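Local structure of dTDP-4-amino-4,6-dideoxyglucose formyltransferase (Mycobacterium tuberculosis CAS/NITR204, 5VYQ) at residues 145-150 and 163-168; 203-208 and 218-223. The protein probably transfers a formyl group from a folate cofactor to the amino group of dTDP-4-amino-4,6-dideoxyglucose, a nucleotide-linked sugar. All coordinates share one frame; numbering follows the deposited sequence.

Contact 1 of 2, residues 145-150 and 163-168; sequences RECAIE and MDIERE
I165 carries the apolar side of this contact, reaching from the helix to the strand with two separate branches. Its CD1 lies 3.7 Å from CB of C147 and also approaches the backbone, 3.9 Å from O of E146. The other branch, CG2, is anti to the backbone N (chi1 of I165 -65°) and rests against the aliphatic part of R145, with CB of R145 4.0 Å away and CG and CD of R145 scarcely farther. A beta-branched isoleucine suits this place because its two arms cover two alternate residues of the strand at once. C147, small and buried, offers its CB to the isoleucine and also packs on V158 and L162 of the same helix.

At E168 the approach is between a guanidinium edge and a methylene. The chain of R145 bends at chi3 (-59°), which carries the guanidinium along the helix, where CB of E168 lies at its edge, 4.1 Å from NH1 of R145. The charge of R145 is met by E172, one turn farther on, in a salt bridge.

The strand and helix segments run nearly antiparallel, 163° between their axes at 9.5 Å: an edge strand of the alpha/beta formyltransferase sheet, paired with strand 125-131 and packed against helix 155-179, which follows it in the chain.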
# COMPACT_ATOMS: atom_id res chain seq x y z
N ARG A 145 13.92 -19.24 18.92
CA ARG A 145 12.66 -19.69 18.36
C ARG A 145 12.41 -19.01 17.03
O ARG A 145 12.53 -17.79 16.90
CB ARG A 145 11.48 -19.45 19.28
CG ARG A 145 10.15 -20.02 18.80
CD ARG A 145 9.14 -20.12 19.95
NE ARG A 145 9.72 -20.99 20.97
CZ ARG A 145 9.42 -20.97 22.27
NH1 ARG A 145 8.51 -20.12 22.73
NH2 ARG A 145 10.03 -21.79 23.09
N GLU A 146 12.04 -19.83 16.06
CA GLU A 146 11.68 -19.33 14.72
C GLU A 146 10.29 -18.72 14.67
O GLU A 146 9.35 -19.13 15.36
CB GLU A 146 11.88 -20.47 13.69
CG GLU A 146 11.71 -20.01 12.23
CD GLU A 146 11.92 -21.07 11.16
OE1 GLU A 146 12.31 -22.21 11.52
OE2 GLU A 146 11.65 -20.68 9.99
N CYS A 147 10.14 -17.71 13.80
CA CYS A 147 8.85 -17.11 13.44
C CYS A 147 8.66 -17.36 11.96
O CYS A 147 9.48 -16.94 11.14
CB CYS A 147 8.93 -15.62 13.66
SG CYS A 147 7.42 -14.70 13.34
N ALA A 148 7.55 -17.97 11.58
CA ALA A 148 7.34 -18.20 10.15
C ALA A 148 6.96 -16.86 9.48
O ALA A 148 6.44 -15.93 10.11
CB ALA A 148 6.27 -19.27 9.97
N ILE A 149 7.31 -16.75 8.20
CA ILE A 149 6.99 -15.55 7.40
C ILE A 149 6.04 -16.04 6.31
O ILE A 149 6.44 -16.85 5.49
CB ILE A 149 8.24 -14.97 6.74
CG1 ILE A 149 9.25 -14.54 7.82
CG2 ILE A 149 7.88 -13.83 5.80
CD1 ILE A 149 10.54 -14.00 7.23
N GLU A 150 4.84 -15.51 6.27
CA GLU A 150 3.83 -15.86 5.29
C GLU A 150 3.98 -14.95 4.05
O GLU A 150 4.64 -13.90 4.08
CB GLU A 150 2.45 -15.69 5.88
CG GLU A 150 2.16 -16.42 7.21
CD GLU A 150 2.36 -17.91 7.13
OE1 GLU A 150 2.29 -18.49 6.04
OE2 GLU A 150 2.60 -18.51 8.20
N MET A 163 7.56 -9.85 18.76
CA MET A 163 7.46 -9.33 20.12
C MET A 163 6.67 -10.34 20.99
O MET A 163 6.99 -10.48 22.18
CB MET A 163 6.79 -7.97 20.14
CG MET A 163 7.56 -6.87 19.41
SD MET A 163 9.20 -6.57 20.04
CE MET A 163 10.16 -7.76 19.13
N ASP A 164 5.67 -11.02 20.45
CA ASP A 164 4.95 -12.06 21.21
C ASP A 164 5.91 -13.22 21.51
O ASP A 164 5.91 -13.73 22.62
CB ASP A 164 3.75 -12.61 20.45
CG ASP A 164 2.61 -11.61 20.32
OD1 ASP A 164 2.49 -10.71 21.15
OD2 ASP A 164 1.82 -11.73 19.37
N ILE A 165 6.71 -13.62 20.55
CA ILE A 165 7.69 -14.69 20.73
C ILE A 165 8.73 -14.31 21.76
O ILE A 165 9.16 -15.14 22.57
CB ILE A 165 8.33 -15.14 19.40
CG1 ILE A 165 7.24 -15.77 18.53
CG2 ILE A 165 9.53 -16.01 19.67
CD1 ILE A 165 7.67 -16.04 17.10
N GLU A 166 9.15 -13.06 21.77
CA GLU A 166 10.16 -12.64 22.70
C GLU A 166 9.63 -12.78 24.11
O GLU A 166 10.35 -13.27 24.99
CB GLU A 166 10.53 -11.18 22.42
CG GLU A 166 11.63 -10.65 23.23
CD GLU A 166 12.15 -9.31 22.66
OE1 GLU A 166 11.95 -8.41 23.43
OE2 GLU A 166 12.65 -9.15 21.54
N ARG A 167 8.38 -12.36 24.31
CA ARG A 167 7.78 -12.43 25.64
C ARG A 167 7.66 -13.90 26.08
O ARG A 167 8.04 -14.23 27.22
CB ARG A 167 6.42 -11.75 25.64
CG ARG A 167 5.56 -12.07 26.88
CD ARG A 167 4.28 -11.26 26.90
NE ARG A 167 4.59 -9.85 27.13
CZ ARG A 167 4.79 -9.31 28.34
NH1 ARG A 167 5.10 -8.00 28.43
NH2 ARG A 167 4.70 -10.08 29.46
N GLU A 168 7.25 -14.77 25.16
CA GLU A 168 7.11 -16.21 25.44
C GLU A 168 8.46 -16.81 25.86
O GLU A 168 8.60 -17.53 26.86
CB GLU A 168 6.49 -16.93 24.21
CG GLU A 168 4.98 -16.63 24.15
CD GLU A 168 4.16 -16.90 22.89
OE1 GLU A 168 4.62 -17.42 21.84
OE2 GLU A 168 2.96 -16.58 22.96

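Contact 2 of 2, residues 203-208 and 218-223; sequences RRLDLN and NRLRAL. With EDO (1,2-ethanediol), chain E.
With CG anti to the backbone N (chi1 -178°) and the chain turned at chi2 (69°), R219 sends its guanidinium from the helix toward the 203-208 segment, while L205, its CG anti to its own carbonyl carbon, brings CD2 over one face of that group. CD2 of L205 is 3.9 Å from NE of R219 and touches CG of R219 as well, the two side chains lying alongside but pointing opposite ways. Arginine suits the spot because its methylenes and flat face accept a leucine methyl while NE bonds a backbone oxygen, O of L202. At the edge of the guanidinium lies O of R204, 3.0 Å from NH1 of R219. A water accepts from NH1 of R219 and from the backbone N of D206, 2.9 Å from that N, bridging the segments.

The other methyl of L205, CD1, meets CD2 of L220 at 3.9 Å, and CD1 of L223 sits 4.1 Å from CA of R203. These leucines belong to the C-terminal dimerization domain: L220 also packs on L220 of the second subunit, and R219 on F213 of that subunit.

On the helix itself, R221 turns its NE/NH2 edge to OD1 of N218, so that one oxygen accepts from both nitrogens. NE of R221 lies 2.8 Å from OD1 of N218, and NH2 joins from the same face of the amide; the oxygen lies in the guanidinium plane, which limits the group's rotation. Ethanediol, probably from the crystallisation liquor, donates to this oxygen through O2, 2.9 Å from OD1 of N218.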
# COMPACT_ATOMS: atom_id res chain seq x y z
N ARG A 203 16.24 0.97 1.38
CA ARG A 203 15.10 1.89 1.35
C ARG A 203 14.84 2.48 -0.03
O ARG A 203 13.69 2.72 -0.42
CB ARG A 203 15.31 3.07 2.31
CG ARG A 203 15.08 2.77 3.79
CD ARG A 203 15.36 3.99 4.63
NE ARG A 203 14.28 4.94 4.48
CZ ARG A 203 14.30 6.16 4.94
NH1 ARG A 203 15.37 6.62 5.60
NH2 ARG A 203 13.22 6.90 4.77
N ARG A 204 15.90 2.78 -0.74
CA ARG A 204 15.80 3.54 -1.98
C ARG A 204 15.54 2.58 -3.11
O ARG A 204 16.29 1.63 -3.31
CB ARG A 204 17.09 4.32 -2.22
CG ARG A 204 17.02 5.17 -3.47
CD ARG A 204 18.41 5.74 -3.73
NE ARG A 204 19.13 4.60 -4.27
CZ ARG A 204 19.20 4.24 -5.56
NH1 ARG A 204 18.67 4.97 -6.54
NH2 ARG A 204 19.88 3.14 -5.88
N LEU A 205 14.43 2.78 -3.80
CA LEU A 205 14.01 1.93 -4.91
C LEU A 205 14.52 2.54 -6.21
O LEU A 205 14.20 3.69 -6.51
CB LEU A 205 12.51 1.84 -5.00
CG LEU A 205 11.79 1.46 -3.69
CD1 LEU A 205 10.30 1.43 -3.94
CD2 LEU A 205 12.32 0.10 -3.23
N ASP A 206 15.24 1.75 -6.99
CA ASP A 206 15.67 2.15 -8.33
C ASP A 206 14.59 1.70 -9.33
O ASP A 206 14.38 0.50 -9.51
CB ASP A 206 16.99 1.46 -8.66
CG ASP A 206 17.57 1.87 -10.02
OD1 ASP A 206 16.87 2.47 -10.85
OD2 ASP A 206 18.78 1.57 -10.22
N LEU A 207 13.95 2.66 -9.98
CA LEU A 207 12.86 2.36 -10.90
C LEU A 207 13.31 1.56 -12.08
O LEU A 207 12.49 0.87 -12.67
CB LEU A 207 12.19 3.65 -11.40
CG LEU A 207 11.51 4.53 -10.37
CD1 LEU A 207 10.87 5.73 -11.03
CD2 LEU A 207 10.56 3.77 -9.46
N ASN A 208 14.60 1.61 -12.41
CA ASN A 208 15.15 0.78 -13.49
C ASN A 208 15.64 -0.60 -13.08
O ASN A 208 16.03 -1.38 -13.96
CB ASN A 208 16.34 1.49 -14.12
CG ASN A 208 15.97 2.89 -14.54
OD1 ASN A 208 15.04 3.02 -15.28
ND2 ASN A 208 16.67 3.89 -14.07
N ASN A 218 8.40 -8.68 -2.50
CA ASN A 218 9.19 -8.95 -1.29
C ASN A 218 9.93 -7.70 -0.81
O ASN A 218 9.86 -7.35 0.38
CB ASN A 218 10.17 -10.09 -1.50
CG ASN A 218 9.49 -11.44 -1.54
OD1 ASN A 218 8.32 -11.59 -1.19
ND2 ASN A 218 10.23 -12.42 -2.00
N ARG A 219 10.50 -6.95 -1.74
CA ARG A 219 11.10 -5.67 -1.34
C ARG A 219 10.13 -4.71 -0.68
O ARG A 219 10.46 -4.11 0.35
CB ARG A 219 11.76 -5.02 -2.56
CG ARG A 219 12.48 -3.70 -2.37
CD ARG A 219 13.75 -3.83 -1.54
NE ARG A 219 14.61 -2.69 -1.83
CZ ARG A 219 15.30 -2.52 -2.95
NH1 ARG A 219 15.96 -1.37 -3.13
NH2 ARG A 219 15.38 -3.49 -3.87
N LEU A 220 8.98 -4.49 -1.30
CA LEU A 220 8.03 -3.55 -0.78
C LEU A 220 7.46 -3.98 0.56
O LEU A 220 7.31 -3.17 1.46
CB LEU A 220 6.86 -3.34 -1.72
CG LEU A 220 7.16 -2.69 -3.04
CD1 LEU A 220 5.82 -2.52 -3.74
CD2 LEU A 220 7.85 -1.36 -2.82
N ARG A 221 7.13 -5.27 0.70
CA ARG A 221 6.53 -5.68 1.97
C ARG A 221 7.61 -5.69 3.08
O ARG A 221 7.32 -5.48 4.26
CB ARG A 221 5.85 -7.06 1.79
CG ARG A 221 6.72 -8.28 1.69
CD ARG A 221 5.94 -9.44 1.10
NE ARG A 221 6.69 -10.69 0.94
CZ ARG A 221 6.64 -11.74 1.76
NH1 ARG A 221 5.94 -11.73 2.87
NH2 ARG A 221 7.28 -12.83 1.40
N ALA A 222 8.85 -6.02 2.72
CA ALA A 222 9.94 -5.92 3.67
C ALA A 222 10.09 -4.51 4.25
O ALA A 222 10.50 -4.35 5.42
CB ALA A 222 11.24 -6.40 3.06
N LEU A 223 9.78 -3.49 3.43
CA LEU A 223 9.90 -2.11 3.82
C LEU A 223 8.63 -1.49 4.31
O LEU A 223 8.56 -0.31 4.60
CB LEU A 223 10.46 -1.28 2.64
CG LEU A 223 11.86 -1.71 2.20
CD1 LEU A 223 12.31 -1.13 0.86
CD2 LEU A 223 12.85 -1.32 3.29
C1 EDO E . 4.89 -11.92 -1.95
O1 EDO E . 4.73 -12.98 -1.01
C2 EDO E . 5.41 -12.57 -3.22
O2 EDO E . 6.70 -13.14 -3.05
O HOH W 1 16.23 -0.82 -6.20

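In the fold
From the N terminus, the chain first builds most of the alpha/beta sheet, whose edge strand 141-147 leads into contact 1. There the chain turns back through helix 155-179, closing a short loop in which strand and following helix are joined. Only later, beyond helix 196-203, does contact 2 open; its own loop contains strand 210-212 and the start of helix 213-222. The two loops therefore lie in series, neither nesting nor crossing, with centres about 24 Å apart. A direct tie nevertheless spans them: NH1 of R221 lies 2.8 Å from O of E150, probably a hydrogen bond, connecting the formyltransferase sheet region to the dimerization domain.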